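Local coordinates for 2-polyprenyl-6-methoxyphenol hydroxylase-like FAD-dependent oxidoreductase (Streptomyces sp. NRRL 11266, PDB 6UI5), which binds flavin-adenine dinucleotide and is probably an FAD-dependent oxidoreductase of the aromatic-ring hydroxylase type with a thioredoxin-like C-terminal region, at residues E65-F70 / P91-L96; L80-V85 / I378-G383; W174-G179 / E227-E232; L433-D438 / P460-T465; Q442-W447 / D485-A490. All blocks are in the same frame, centred on the assembly; numbering follows the deposited sequence.

In the fold
Interactions 1 and 3 lie in the FAD-binding region, and interaction 2 joins its 80-85 loop to the end of helix 369-379, whereas 4 and 5 lie in the C-terminal region of the thioredoxin clan. The side chains of Met94 (interaction 1), Arg178 (interaction 3) and Val379 (interaction 2) come to about 9, 10 and 11 Å of the flavin-adenine dinucleotide. Interactions 1 and 2 alternate along the chain and have centres about 17 Å apart; strand 69-75 of interaction 1 also packs on Leu80 and Val379 of interaction 2. Interactions 4 and 5, with centres about 16 Å apart, likewise alternate, and lie across the chain's centre from interaction 3, whose centre is about 53 and 54 Å from theirs.

Interaction 1 (E65-F70 / P91-L96); sequences EGTVTF and PTHMVL
Thr69 CG2 sits over one face of the His93 imidazole, 3.5 Å from the ring centroid and 15° off its normal, a CH-pi contact between side chains that run the same way. Thr67 OG1 meets the edge of that ring, although its hydrogen bond goes to Arg64 O. The imidazole is steadied by its own segment: His93 ND1 donates to Pro91 O at 2.9 Å. Beyond Thr69, the bent chain of Met94 lays CG against Val68 CG2 (3.4 Å) and brings CE to the Phe70 ring edge, 3.3 Å from Phe70 CE1, the side chains crossing at about a right angle; Met94 SD, 5.2 Å from the ring centroid and oblique to it, adds a Met-aromatic contact. Behind them, Met94 N donates to Val68 O at 3.0 Å, nearly along the C=O axis, and Thr69 faces His93 as an antiparallel non-hydrogen-bonded pair. Strand 92-93 edges a three-stranded antiparallel sheet beside strand 69-75, with strand 78-80 on the other side and helix 97-110 starting just after Leu96.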
# COMPACT_ATOMS: atom_id res chain seq x y z
N GLU A 65 -30.72 8.20 -17.83
CA GLU A 65 -31.15 9.51 -18.32
C GLU A 65 -31.53 10.41 -17.16
O GLU A 65 -32.20 9.98 -16.21
CB GLU A 65 -32.33 9.38 -19.28
CG GLU A 65 -33.08 10.70 -19.57
CD GLU A 65 -32.40 11.57 -20.62
OE1 GLU A 65 -31.29 11.21 -21.08
OE2 GLU A 65 -32.97 12.62 -20.99
N GLY A 66 -31.10 11.67 -17.25
CA GLY A 66 -31.44 12.69 -16.28
C GLY A 66 -30.60 12.72 -15.03
O GLY A 66 -30.66 13.71 -14.28
N THR A 67 -29.81 11.67 -14.77
CA THR A 67 -29.03 11.58 -13.54
C THR A 67 -27.62 12.10 -13.78
O THR A 67 -27.07 11.98 -14.88
CB THR A 67 -28.97 10.14 -13.03
OG1 THR A 67 -28.28 9.33 -13.99
CG2 THR A 67 -30.38 9.59 -12.79
N VAL A 68 -27.04 12.67 -12.74
CA VAL A 68 -25.74 13.33 -12.86
C VAL A 68 -24.62 12.29 -12.87
O VAL A 68 -24.76 11.18 -12.34
CB VAL A 68 -25.54 14.36 -11.73
CG1 VAL A 68 -26.32 15.63 -12.03
CG2 VAL A 68 -26.00 13.80 -10.40
N THR A 69 -23.50 12.64 -13.50
CA THR A 69 -22.29 11.84 -13.39
C THR A 69 -21.22 12.68 -12.71
O THR A 69 -21.18 13.90 -12.86
CB THR A 69 -21.75 11.36 -14.75
OG1 THR A 69 -21.14 12.47 -15.44
CG2 THR A 69 -22.86 10.79 -15.61
N PHE A 70 -20.35 12.01 -11.97
CA PHE A 70 -19.12 12.72 -11.65
C PHE A 70 -17.97 11.78 -11.93
O PHE A 70 -18.07 10.57 -11.66
CB PHE A 70 -19.08 13.22 -10.21
CG PHE A 70 -18.82 12.16 -9.20
CD1 PHE A 70 -19.79 11.22 -8.90
CD2 PHE A 70 -17.61 12.13 -8.51
CE1 PHE A 70 -19.56 10.27 -7.94
CE2 PHE A 70 -17.37 11.17 -7.55
CZ PHE A 70 -18.34 10.24 -7.27
N PRO A 91 -18.53 6.88 -16.33
CA PRO A 91 -18.54 7.52 -15.01
C PRO A 91 -19.56 6.85 -14.10
O PRO A 91 -20.55 6.28 -14.57
CB PRO A 91 -18.94 8.96 -15.32
CG PRO A 91 -19.80 8.82 -16.59
CD PRO A 91 -19.12 7.73 -17.38
N THR A 92 -19.32 6.94 -12.79
CA THR A 92 -20.38 6.61 -11.83
C THR A 92 -21.59 7.51 -12.07
O THR A 92 -21.45 8.73 -12.21
CB THR A 92 -19.88 6.79 -10.40
OG1 THR A 92 -19.06 5.68 -10.05
CG2 THR A 92 -21.03 6.82 -9.44
N HIS A 93 -22.77 6.89 -12.14
CA HIS A 93 -24.01 7.63 -12.29
C HIS A 93 -24.77 7.69 -10.96
O HIS A 93 -24.75 6.74 -10.17
CB HIS A 93 -24.90 7.01 -13.37
CG HIS A 93 -24.46 7.32 -14.77
ND1 HIS A 93 -23.26 6.90 -15.28
CD2 HIS A 93 -25.10 7.97 -15.77
CE1 HIS A 93 -23.16 7.30 -16.54
NE2 HIS A 93 -24.26 7.95 -16.86
N MET A 94 -25.45 8.81 -10.71
CA MET A 94 -26.12 9.04 -9.43
C MET A 94 -27.54 8.52 -9.52
O MET A 94 -28.50 9.25 -9.79
CB MET A 94 -26.06 10.52 -9.07
CG MET A 94 -24.63 11.06 -8.98
SD MET A 94 -23.73 10.80 -7.44
CE MET A 94 -22.77 9.35 -7.80
N VAL A 95 -27.67 7.21 -9.33
CA VAL A 95 -28.94 6.51 -9.40
C VAL A 95 -29.33 6.15 -7.98
O VAL A 95 -28.49 5.75 -7.17
CB VAL A 95 -28.89 5.25 -10.28
CG1 VAL A 95 -30.28 4.68 -10.43
CG2 VAL A 95 -28.28 5.57 -11.65
N LEU A 96 -30.60 6.32 -7.66
CA LEU A 96 -31.06 6.11 -6.31
C LEU A 96 -31.43 4.65 -6.13
O LEU A 96 -32.15 4.09 -6.97
CB LEU A 96 -32.23 7.04 -6.00
CG LEU A 96 -31.89 8.51 -6.32
CD1 LEU A 96 -32.10 8.92 -7.81
CD2 LEU A 96 -32.57 9.50 -5.37

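Interaction 2 (L80-V85 / I378-G383); sequences LAFEKV and IVTNLG
The backbones stay well apart, the CA atoms of Val85 and Leu382 being 9.3 Å from each other, so side chains alone join the 80-85 loop, with its 3-10 segment 82-84, to the end of helix 369-379 and the residues after it. The hub is Leu382 CD1, which touches Val85 CG1 at 3.7 Å and reaches the edge of the Phe82 ring, 3.8 Å from Phe82 CE1, Phe82 and Leu382 crossing at about a right angle. Phe82 is swung there with CG anti to its backbone N (chi1 -177°), and Val85 CB lies over one face of its ring, offset toward the rim. Thr380 brings CG2 to 3.9 Å from Phe82 CE1, while its OG1 bonds back to the helix carbonyls of Ala376 and Glu377. Leu80 CD1 and Val379 CG2 meet tip to tip at 4.1 Å. Mostly buried, this apolar patch continues onto Val73 of strand 69-75, which both Leu80 and Val379 touch. Asn381 leaves the helix with positive phi (56°), and its N donates to Ile378 O at 2.8 Å; the turn is a Schellman motif, a common way to end an alpha-helix, here directing Leu382 back onto the 80-85 loop.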
# COMPACT_ATOMS: atom_id res chain seq x y z
N LEU A 80 -7.88 8.54 -8.04
CA LEU A 80 -7.36 7.39 -8.77
C LEU A 80 -7.38 7.67 -10.27
O LEU A 80 -8.42 8.06 -10.82
CB LEU A 80 -8.16 6.12 -8.48
CG LEU A 80 -8.11 5.59 -7.06
CD1 LEU A 80 -9.11 4.46 -6.92
CD2 LEU A 80 -6.73 5.10 -6.78
N ALA A 81 -6.23 7.47 -10.93
CA ALA A 81 -6.08 7.66 -12.38
C ALA A 81 -6.94 6.63 -13.12
O ALA A 81 -6.46 5.62 -13.63
CB ALA A 81 -4.61 7.56 -12.79
N PHE A 82 -8.24 6.90 -13.18
CA PHE A 82 -9.14 5.95 -13.82
C PHE A 82 -8.96 5.93 -15.33
O PHE A 82 -9.30 4.92 -15.96
CB PHE A 82 -10.59 6.29 -13.45
CG PHE A 82 -11.61 5.31 -14.00
CD1 PHE A 82 -11.76 4.04 -13.46
CD2 PHE A 82 -12.44 5.67 -15.06
CE1 PHE A 82 -12.71 3.14 -13.97
CE2 PHE A 82 -13.40 4.78 -15.57
CZ PHE A 82 -13.53 3.52 -15.02
N GLU A 83 -8.42 7.00 -15.92
CA GLU A 83 -8.13 7.05 -17.36
C GLU A 83 -7.13 5.99 -17.80
O GLU A 83 -6.98 5.77 -19.01
CB GLU A 83 -7.62 8.45 -17.73
CG GLU A 83 -6.30 8.85 -17.05
CD GLU A 83 -6.50 9.56 -15.71
OE1 GLU A 83 -7.66 9.71 -15.26
OE2 GLU A 83 -5.49 9.98 -15.10
N LYS A 84 -6.42 5.35 -16.87
CA LYS A 84 -5.47 4.29 -17.19
C LYS A 84 -6.13 2.92 -17.27
O LYS A 84 -5.47 1.95 -17.63
CB LYS A 84 -4.34 4.28 -16.15
CG LYS A 84 -3.62 5.63 -15.96
CD LYS A 84 -2.20 5.64 -16.53
CE LYS A 84 -2.16 5.67 -18.06
NZ LYS A 84 -0.78 5.42 -18.61
N VAL A 85 -7.41 2.82 -16.96
CA VAL A 85 -8.11 1.54 -17.03
C VAL A 85 -8.43 1.24 -18.49
O VAL A 85 -8.74 2.14 -19.27
CB VAL A 85 -9.38 1.57 -16.15
CG1 VAL A 85 -10.20 0.29 -16.29
CG2 VAL A 85 -8.99 1.77 -14.69
N ILE A 378 -11.04 -2.43 -9.08
CA ILE A 378 -11.73 -3.13 -8.01
C ILE A 378 -12.82 -2.24 -7.40
O ILE A 378 -13.99 -2.63 -7.34
CB ILE A 378 -10.70 -3.62 -7.00
CG1 ILE A 378 -10.13 -4.91 -7.53
CG2 ILE A 378 -11.28 -3.83 -5.62
CD1 ILE A 378 -8.97 -5.34 -6.80
N VAL A 379 -12.48 -1.01 -7.02
CA VAL A 379 -13.48 -0.13 -6.42
C VAL A 379 -14.57 0.24 -7.41
O VAL A 379 -15.64 0.67 -6.98
CB VAL A 379 -12.87 1.17 -5.81
CG1 VAL A 379 -11.61 0.84 -5.03
CG2 VAL A 379 -12.58 2.23 -6.86
N THR A 380 -14.36 0.08 -8.73
CA THR A 380 -15.49 0.29 -9.63
C THR A 380 -16.21 -1.01 -9.99
O THR A 380 -17.14 -0.99 -10.80
CB THR A 380 -15.07 1.00 -10.91
OG1 THR A 380 -14.07 0.22 -11.59
CG2 THR A 380 -14.50 2.39 -10.61
N ASN A 381 -15.79 -2.13 -9.38
CA ASN A 381 -16.30 -3.46 -9.72
C ASN A 381 -16.12 -3.82 -11.20
O ASN A 381 -16.77 -4.77 -11.68
CB ASN A 381 -17.75 -3.60 -9.28
CG ASN A 381 -17.90 -3.36 -7.76
OD1 ASN A 381 -18.45 -2.35 -7.34
ND2 ASN A 381 -17.34 -4.26 -6.95
N LEU A 382 -15.25 -3.12 -11.95
CA LEU A 382 -14.68 -3.73 -13.17
C LEU A 382 -13.88 -4.95 -12.79
O LEU A 382 -14.04 -6.03 -13.36
CB LEU A 382 -13.78 -2.75 -13.92
CG LEU A 382 -14.52 -1.50 -14.39
CD1 LEU A 382 -13.52 -0.48 -14.96
CD2 LEU A 382 -15.63 -1.90 -15.38
N GLY A 383 -12.99 -4.76 -11.82
CA GLY A 383 -12.95 -5.59 -10.65
C GLY A 383 -12.36 -6.92 -10.96
O GLY A 383 -12.09 -7.24 -12.11

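Interaction 3 (W174-G179 / E227-E232); sequences WVIVRG and EPPEFE
One face of the Arg178 guanidinium is occupied by the Pro229 ring atom CG, 3.6 Å from Arg178 NH2, while Pro228 N lies at the edge, in the guanidinium plane. Arg178 gets there by a folded chain: CG takes the crowded position between the backbone N and the carbonyl carbon (chi1 62°), and further bends at chi2 and chi3 fold the chain so that the head lies against the 227-229 backbone. The head is modelled too close both to that backbone and to Ile176 O, so its exact placement carries little weight. A second, purely apolar touch joins Ile176 CG2 to Pro229 CG at 4.0 Å, the two side chains crossing at about a right angle. Strand 176-185, which carries Ile176 and Arg178, lies in an antiparallel sheet between strands 216-225 and 257-271, and the 227-232 loop follows directly on the first of these neighbours. The loop thus carries Pro228 and Pro229 past the 176-179 end of the strand that 216-225 pairs with. Arg178 also packs on Glu223 and Ser225 of strand 216-225, and Pro229 on Ser265 of strand 257-271. Farther along the loop, Phe231 stacks its ring on His263, while at the start of the other segment Trp174 packs on Pro353 of the second subunit.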
# COMPACT_ATOMS: atom_id res chain seq x y z
N TRP A 174 -10.60 -2.49 13.60
CA TRP A 174 -9.90 -1.75 14.65
C TRP A 174 -10.68 -0.52 15.10
O TRP A 174 -10.28 0.15 16.06
CB TRP A 174 -8.50 -1.32 14.18
CG TRP A 174 -8.50 -0.31 13.07
CD1 TRP A 174 -8.45 1.05 13.19
CD2 TRP A 174 -8.51 -0.60 11.66
NE1 TRP A 174 -8.45 1.63 11.93
CE2 TRP A 174 -8.48 0.64 10.98
CE3 TRP A 174 -8.54 -1.77 10.90
CZ2 TRP A 174 -8.49 0.73 9.58
CZ3 TRP A 174 -8.55 -1.68 9.51
CH2 TRP A 174 -8.54 -0.44 8.87
N VAL A 175 -11.77 -0.20 14.42
CA VAL A 175 -12.67 0.85 14.86
C VAL A 175 -14.07 0.47 14.40
O VAL A 175 -14.25 -0.23 13.39
CB VAL A 175 -12.23 2.23 14.30
CG1 VAL A 175 -12.27 2.22 12.77
CG2 VAL A 175 -13.11 3.36 14.90
N ILE A 176 -15.07 0.89 15.18
CA ILE A 176 -16.47 0.66 14.84
C ILE A 176 -17.05 1.96 14.30
O ILE A 176 -17.18 2.94 15.05
CB ILE A 176 -17.28 0.15 16.04
CG1 ILE A 176 -16.66 -1.13 16.61
CG2 ILE A 176 -18.69 -0.12 15.60
CD1 ILE A 176 -16.30 -2.19 15.54
N VAL A 177 -17.38 1.98 13.02
CA VAL A 177 -17.98 3.16 12.41
C VAL A 177 -19.48 3.17 12.66
O VAL A 177 -20.17 2.16 12.44
CB VAL A 177 -17.69 3.21 10.91
CG1 VAL A 177 -18.33 4.45 10.28
CG2 VAL A 177 -16.19 3.20 10.68
N ARG A 178 -20.00 4.32 13.08
CA ARG A 178 -21.40 4.49 13.46
C ARG A 178 -21.95 5.75 12.81
O ARG A 178 -21.23 6.73 12.61
CB ARG A 178 -21.56 4.63 14.97
CG ARG A 178 -20.83 5.88 15.44
CD ARG A 178 -19.48 5.53 15.98
NE ARG A 178 -19.67 4.87 17.25
CZ ARG A 178 -18.92 3.87 17.69
NH1 ARG A 178 -17.91 3.40 16.96
NH2 ARG A 178 -19.20 3.34 18.87
N GLY A 179 -23.24 5.73 12.54
CA GLY A 179 -23.89 6.95 12.12
C GLY A 179 -25.38 6.78 12.03
O GLY A 179 -25.95 5.83 12.57
N GLU A 227 -15.22 2.94 21.11
CA GLU A 227 -16.07 2.43 22.18
C GLU A 227 -17.50 2.30 21.65
O GLU A 227 -17.88 3.08 20.76
CB GLU A 227 -15.99 3.36 23.42
CG GLU A 227 -16.80 2.81 24.60
CD GLU A 227 -16.14 2.88 25.98
OE1 GLU A 227 -16.83 3.27 26.94
OE2 GLU A 227 -14.96 2.51 26.14
N PRO A 228 -18.30 1.33 22.14
CA PRO A 228 -19.44 0.85 21.34
C PRO A 228 -20.45 1.92 21.00
O PRO A 228 -20.57 2.94 21.71
CB PRO A 228 -20.07 -0.23 22.25
CG PRO A 228 -18.98 -0.77 23.00
CD PRO A 228 -17.96 0.31 23.16
N PRO A 229 -21.25 1.71 19.94
CA PRO A 229 -22.24 2.71 19.53
C PRO A 229 -23.28 2.93 20.62
O PRO A 229 -23.78 1.99 21.23
CB PRO A 229 -22.86 2.08 18.28
CG PRO A 229 -21.86 1.09 17.80
CD PRO A 229 -21.26 0.54 19.05
N GLU A 230 -23.60 4.20 20.85
CA GLU A 230 -24.62 4.55 21.84
C GLU A 230 -25.93 3.80 21.59
O GLU A 230 -26.55 3.30 22.53
CB GLU A 230 -24.85 6.06 21.82
CG GLU A 230 -24.99 6.70 23.17
CD GLU A 230 -25.24 8.19 23.06
OE1 GLU A 230 -24.27 8.97 23.01
OE2 GLU A 230 -26.42 8.58 23.02
N PHE A 231 -26.34 3.69 20.32
CA PHE A 231 -27.64 3.14 19.95
C PHE A 231 -27.49 1.84 19.18
O PHE A 231 -26.57 1.68 18.38
CB PHE A 231 -28.43 4.12 19.10
CG PHE A 231 -28.44 5.50 19.64
CD1 PHE A 231 -29.40 5.89 20.58
CD2 PHE A 231 -27.48 6.42 19.24
CE1 PHE A 231 -29.40 7.17 21.09
CE2 PHE A 231 -27.48 7.70 19.74
CZ PHE A 231 -28.45 8.08 20.67
N GLU A 232 -28.42 0.92 19.42
CA GLU A 232 -28.52 -0.27 18.60
C GLU A 232 -28.99 0.11 17.20
O GLU A 232 -29.80 1.03 17.02
CB GLU A 232 -29.48 -1.28 19.23
CG GLU A 232 -28.84 -2.10 20.33
CD GLU A 232 -27.40 -2.50 19.99
OE1 GLU A 232 -27.17 -3.14 18.93
OE2 GLU A 232 -26.49 -2.15 20.77

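Interaction 4 (L433-D438 / P460-T465); sequences LDLSGD and PDLPGT
Asp434 carries CG anti to its backbone N (chi1 172°), and Ser436 sets OG in the crowded position between N and the carbonyl carbon (chi1 61°); together these torsions join carboxylate and hydroxyl. Asp434 OD1 is gripped twice, by Ser436 OG at 2.7 Å and by Ser436 N at 2.9 Å, both arriving from above the carboxylate plane, while OD2 forms a salt bridge with Arg455. Ser436 OG in turn accepts from Asp438 N at 3.1 Å, so the chain curls away from the strand end in linked turns. Across the contact, Leu435 N donates to Gly464 O at 2.8 Å, in the carbonyl plane but with a bent N-H...O angle of 132°. Thr465 CA makes a CA-H...O contact with Leu433 O at 3.2 Å, and the methyl Thr465 CG2 lies 3.3 Å from that same oxygen; Thr465 OG1 bonds instead to Asp478. Leu435 projects alongside Gly464, its CD1 3.6 Å from Pro463 O and 4.2 Å from Leu462 CD1, the two leucines crossing obliquely. Asp434 and Thr465 form an antiparallel non-hydrogen-bonded pair where strand 430-434 meets strand 465-468 in the C-terminal mixed sheet, and the exit from that pairing combines an Asx turn with an ST turn.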
# COMPACT_ATOMS: atom_id res chain seq x y z
N LEU A 433 -18.57 -13.73 -29.97
CA LEU A 433 -18.40 -12.52 -30.77
C LEU A 433 -17.47 -12.80 -31.93
O LEU A 433 -16.29 -13.13 -31.72
CB LEU A 433 -17.84 -11.39 -29.93
CG LEU A 433 -18.88 -10.39 -29.45
CD1 LEU A 433 -18.20 -9.11 -29.04
CD2 LEU A 433 -19.88 -10.14 -30.56
N ASP A 434 -17.97 -12.66 -33.16
CA ASP A 434 -17.14 -12.76 -34.36
C ASP A 434 -17.06 -11.35 -34.93
O ASP A 434 -17.95 -10.91 -35.66
CB ASP A 434 -17.71 -13.76 -35.36
CG ASP A 434 -16.98 -13.77 -36.73
OD1 ASP A 434 -15.93 -13.10 -36.92
OD2 ASP A 434 -17.47 -14.48 -37.65
N LEU A 435 -16.00 -10.63 -34.56
CA LEU A 435 -15.74 -9.28 -35.06
C LEU A 435 -14.91 -9.27 -36.37
O LEU A 435 -14.26 -8.25 -36.70
CB LEU A 435 -15.03 -8.46 -33.98
CG LEU A 435 -15.60 -8.51 -32.55
CD1 LEU A 435 -14.85 -7.59 -31.58
CD2 LEU A 435 -17.09 -8.19 -32.54
N SER A 436 -14.92 -10.35 -37.16
CA SER A 436 -14.09 -10.38 -38.35
C SER A 436 -14.56 -9.37 -39.38
O SER A 436 -13.75 -8.77 -40.08
CB SER A 436 -14.09 -11.77 -38.98
OG SER A 436 -15.40 -12.14 -39.37
N GLY A 437 -15.87 -9.18 -39.49
CA GLY A 437 -16.46 -8.45 -40.59
C GLY A 437 -16.86 -9.30 -41.77
O GLY A 437 -17.51 -8.78 -42.69
N ASP A 438 -16.51 -10.60 -41.77
CA ASP A 438 -16.80 -11.50 -42.89
C ASP A 438 -17.53 -12.76 -42.48
O ASP A 438 -17.78 -13.62 -43.34
CB ASP A 438 -15.50 -11.95 -43.59
CG ASP A 438 -14.52 -10.84 -43.78
OD1 ASP A 438 -14.92 -9.79 -44.35
OD2 ASP A 438 -13.35 -11.01 -43.36
N PRO A 460 -11.72 -1.56 -32.83
CA PRO A 460 -10.33 -1.20 -32.50
C PRO A 460 -9.97 -1.60 -31.08
O PRO A 460 -10.72 -1.33 -30.13
CB PRO A 460 -10.30 0.32 -32.67
CG PRO A 460 -11.43 0.61 -33.63
CD PRO A 460 -12.50 -0.40 -33.29
N ASP A 461 -8.83 -2.27 -30.95
CA ASP A 461 -8.21 -2.69 -29.69
C ASP A 461 -8.91 -3.87 -29.05
O ASP A 461 -8.76 -4.10 -27.86
CB ASP A 461 -8.11 -1.53 -28.71
CG ASP A 461 -6.99 -0.58 -29.06
OD1 ASP A 461 -5.84 -1.06 -29.22
OD2 ASP A 461 -7.27 0.63 -29.22
N LEU A 462 -9.66 -4.63 -29.83
CA LEU A 462 -10.22 -5.91 -29.45
C LEU A 462 -9.83 -6.96 -30.48
O LEU A 462 -9.72 -6.67 -31.68
CB LEU A 462 -11.76 -5.83 -29.37
CG LEU A 462 -12.37 -5.14 -28.14
CD1 LEU A 462 -13.86 -5.40 -28.15
CD2 LEU A 462 -11.74 -5.62 -26.83
N PRO A 463 -9.62 -8.20 -30.04
CA PRO A 463 -9.28 -9.26 -31.01
C PRO A 463 -10.40 -9.51 -32.01
O PRO A 463 -11.45 -8.86 -31.94
CB PRO A 463 -9.07 -10.49 -30.12
CG PRO A 463 -9.98 -10.18 -28.89
CD PRO A 463 -9.72 -8.71 -28.67
N GLY A 464 -10.19 -10.47 -32.91
CA GLY A 464 -11.16 -10.74 -33.95
C GLY A 464 -12.31 -11.61 -33.51
O GLY A 464 -13.41 -11.51 -34.07
N THR A 465 -12.09 -12.47 -32.51
CA THR A 465 -13.12 -13.39 -32.01
C THR A 465 -13.06 -13.41 -30.48
O THR A 465 -12.00 -13.24 -29.88
CB THR A 465 -12.92 -14.81 -32.60
OG1 THR A 465 -12.36 -14.71 -33.93
CG2 THR A 465 -14.25 -15.60 -32.67

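Interaction 5 (Q442-W447 / D485-A490); sequences QEESGW and DELRTA
Glu444 and Arg488 cross at about a right angle, with carboxylate and guanidinium planes 83° apart, so the salt bridge is made through one corner of each group and not by two parallel bonds. Glu444 OE2 lies at the guanidinium edge, 3.0 Å from Arg488 NH1, and the hydrogen bond within the pair is weak, bent to 131° at the hydrogen. Gln484 NE2 also donates to OE2, giving this charge a second partner just ahead of the 485-490 segment. A bend at chi2 (-67°) folds the Glu444 chain over the helix surface: its CD sits 3.6 Å from Arg488 CG, and its CG meets Leu487 CD2 at 3.4 Å as the two chains cross obliquely. Leu487, with CG anti to its backbone N, thus places CD2 against the CG methylene of Glu444, and the bend at chi3 of Arg488 brings its head back to the carboxylate. Trp447 approaches more loosely, CH2 being 4.4 Å from Arg488 O; its NE1 bonds to Gly496 O. The loop between strands 430-434 and 451-455 is laid along helix 484-495, with Trp447 reaching Leu491, Arg492 and Phe495 on later turns, while Leu487 also packs on Trp476 of strand 474-477.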
# COMPACT_ATOMS: atom_id res chain seq x y z
N GLN A 442 -15.42 -19.92 -37.23
CA GLN A 442 -16.08 -21.22 -37.35
C GLN A 442 -16.81 -21.47 -36.04
O GLN A 442 -16.18 -21.66 -35.00
CB GLN A 442 -15.09 -22.34 -37.64
CG GLN A 442 -15.71 -23.75 -37.59
CD GLN A 442 -14.69 -24.82 -37.22
OE1 GLN A 442 -14.99 -25.73 -36.44
NE2 GLN A 442 -13.48 -24.72 -37.78
N GLU A 443 -18.14 -21.44 -36.07
CA GLU A 443 -18.90 -21.63 -34.85
C GLU A 443 -19.05 -23.11 -34.54
O GLU A 443 -19.39 -23.91 -35.42
CB GLU A 443 -20.26 -20.95 -34.93
CG GLU A 443 -21.14 -21.36 -36.07
CD GLU A 443 -22.58 -20.99 -35.80
OE1 GLU A 443 -23.06 -21.27 -34.68
OE2 GLU A 443 -23.23 -20.40 -36.71
N GLU A 444 -18.77 -23.49 -33.29
CA GLU A 444 -18.92 -24.88 -32.89
C GLU A 444 -20.41 -25.13 -32.67
O GLU A 444 -20.97 -24.81 -31.62
CB GLU A 444 -18.08 -25.17 -31.65
CG GLU A 444 -16.60 -24.91 -31.83
CD GLU A 444 -15.92 -25.89 -32.82
OE1 GLU A 444 -16.41 -27.03 -32.99
OE2 GLU A 444 -14.89 -25.53 -33.44
N SER A 445 -21.05 -25.70 -33.69
CA SER A 445 -22.48 -25.96 -33.68
C SER A 445 -22.92 -26.83 -32.51
O SER A 445 -24.12 -27.00 -32.30
CB SER A 445 -22.92 -26.64 -34.98
OG SER A 445 -22.43 -27.98 -35.04
N GLY A 446 -22.00 -27.45 -31.79
CA GLY A 446 -22.43 -28.27 -30.71
C GLY A 446 -23.10 -27.36 -29.71
O GLY A 446 -24.28 -27.52 -29.39
N TRP A 447 -22.38 -26.34 -29.28
CA TRP A 447 -22.90 -25.47 -28.25
C TRP A 447 -23.91 -24.44 -28.78
O TRP A 447 -24.31 -23.55 -28.02
CB TRP A 447 -21.72 -24.82 -27.55
CG TRP A 447 -20.88 -25.84 -26.84
CD1 TRP A 447 -20.96 -26.20 -25.53
CD2 TRP A 447 -19.84 -26.64 -27.42
NE1 TRP A 447 -20.03 -27.18 -25.25
CE2 TRP A 447 -19.33 -27.46 -26.39
CE3 TRP A 447 -19.29 -26.76 -28.71
CZ2 TRP A 447 -18.30 -28.38 -26.60
CZ3 TRP A 447 -18.26 -27.66 -28.92
CH2 TRP A 447 -17.77 -28.46 -27.87
N ASP A 485 -9.04 -24.89 -31.13
CA ASP A 485 -9.05 -26.01 -30.18
C ASP A 485 -9.23 -25.51 -28.74
O ASP A 485 -9.94 -26.15 -27.96
CB ASP A 485 -7.78 -26.85 -30.32
CG ASP A 485 -7.80 -28.09 -29.42
OD1 ASP A 485 -8.90 -28.57 -29.05
OD2 ASP A 485 -6.71 -28.58 -29.04
N GLU A 486 -8.57 -24.40 -28.39
CA GLU A 486 -8.76 -23.80 -27.08
C GLU A 486 -10.20 -23.39 -26.86
O GLU A 486 -10.76 -23.59 -25.78
CB GLU A 486 -7.86 -22.57 -26.92
CG GLU A 486 -6.40 -22.84 -26.73
CD GLU A 486 -5.72 -23.25 -28.04
OE1 GLU A 486 -4.59 -23.79 -27.96
OE2 GLU A 486 -6.33 -23.05 -29.12
N LEU A 487 -10.82 -22.77 -27.87
CA LEU A 487 -12.23 -22.43 -27.78
C LEU A 487 -13.08 -23.66 -27.47
O LEU A 487 -14.02 -23.57 -26.67
CB LEU A 487 -12.68 -21.77 -29.07
CG LEU A 487 -14.16 -21.52 -29.33
CD1 LEU A 487 -14.24 -20.30 -30.17
CD2 LEU A 487 -14.70 -22.66 -30.12
N ARG A 488 -12.79 -24.80 -28.11
CA ARG A 488 -13.54 -26.03 -27.79
C ARG A 488 -13.29 -26.47 -26.34
O ARG A 488 -14.14 -27.12 -25.72
CB ARG A 488 -13.17 -27.17 -28.76
CG ARG A 488 -13.86 -27.14 -30.14
CD ARG A 488 -13.62 -28.41 -30.99
NE ARG A 488 -12.23 -28.53 -31.49
CZ ARG A 488 -11.79 -28.09 -32.67
NH1 ARG A 488 -12.61 -27.48 -33.52
NH2 ARG A 488 -10.52 -28.27 -33.02
N THR A 489 -12.12 -26.14 -25.79
CA THR A 489 -11.86 -26.47 -24.40
C THR A 489 -12.69 -25.57 -23.48
O THR A 489 -13.46 -26.05 -22.64
CB THR A 489 -10.36 -26.36 -24.11
OG1 THR A 489 -9.64 -27.38 -24.84
CG2 THR A 489 -10.08 -26.48 -22.61
N ALA A 490 -12.58 -24.26 -23.70
CA ALA A 490 -13.39 -23.27 -23.00
C ALA A 490 -14.87 -23.63 -23.04
O ALA A 490 -15.58 -23.51 -22.03
CB ALA A 490 -13.13 -21.91 -23.63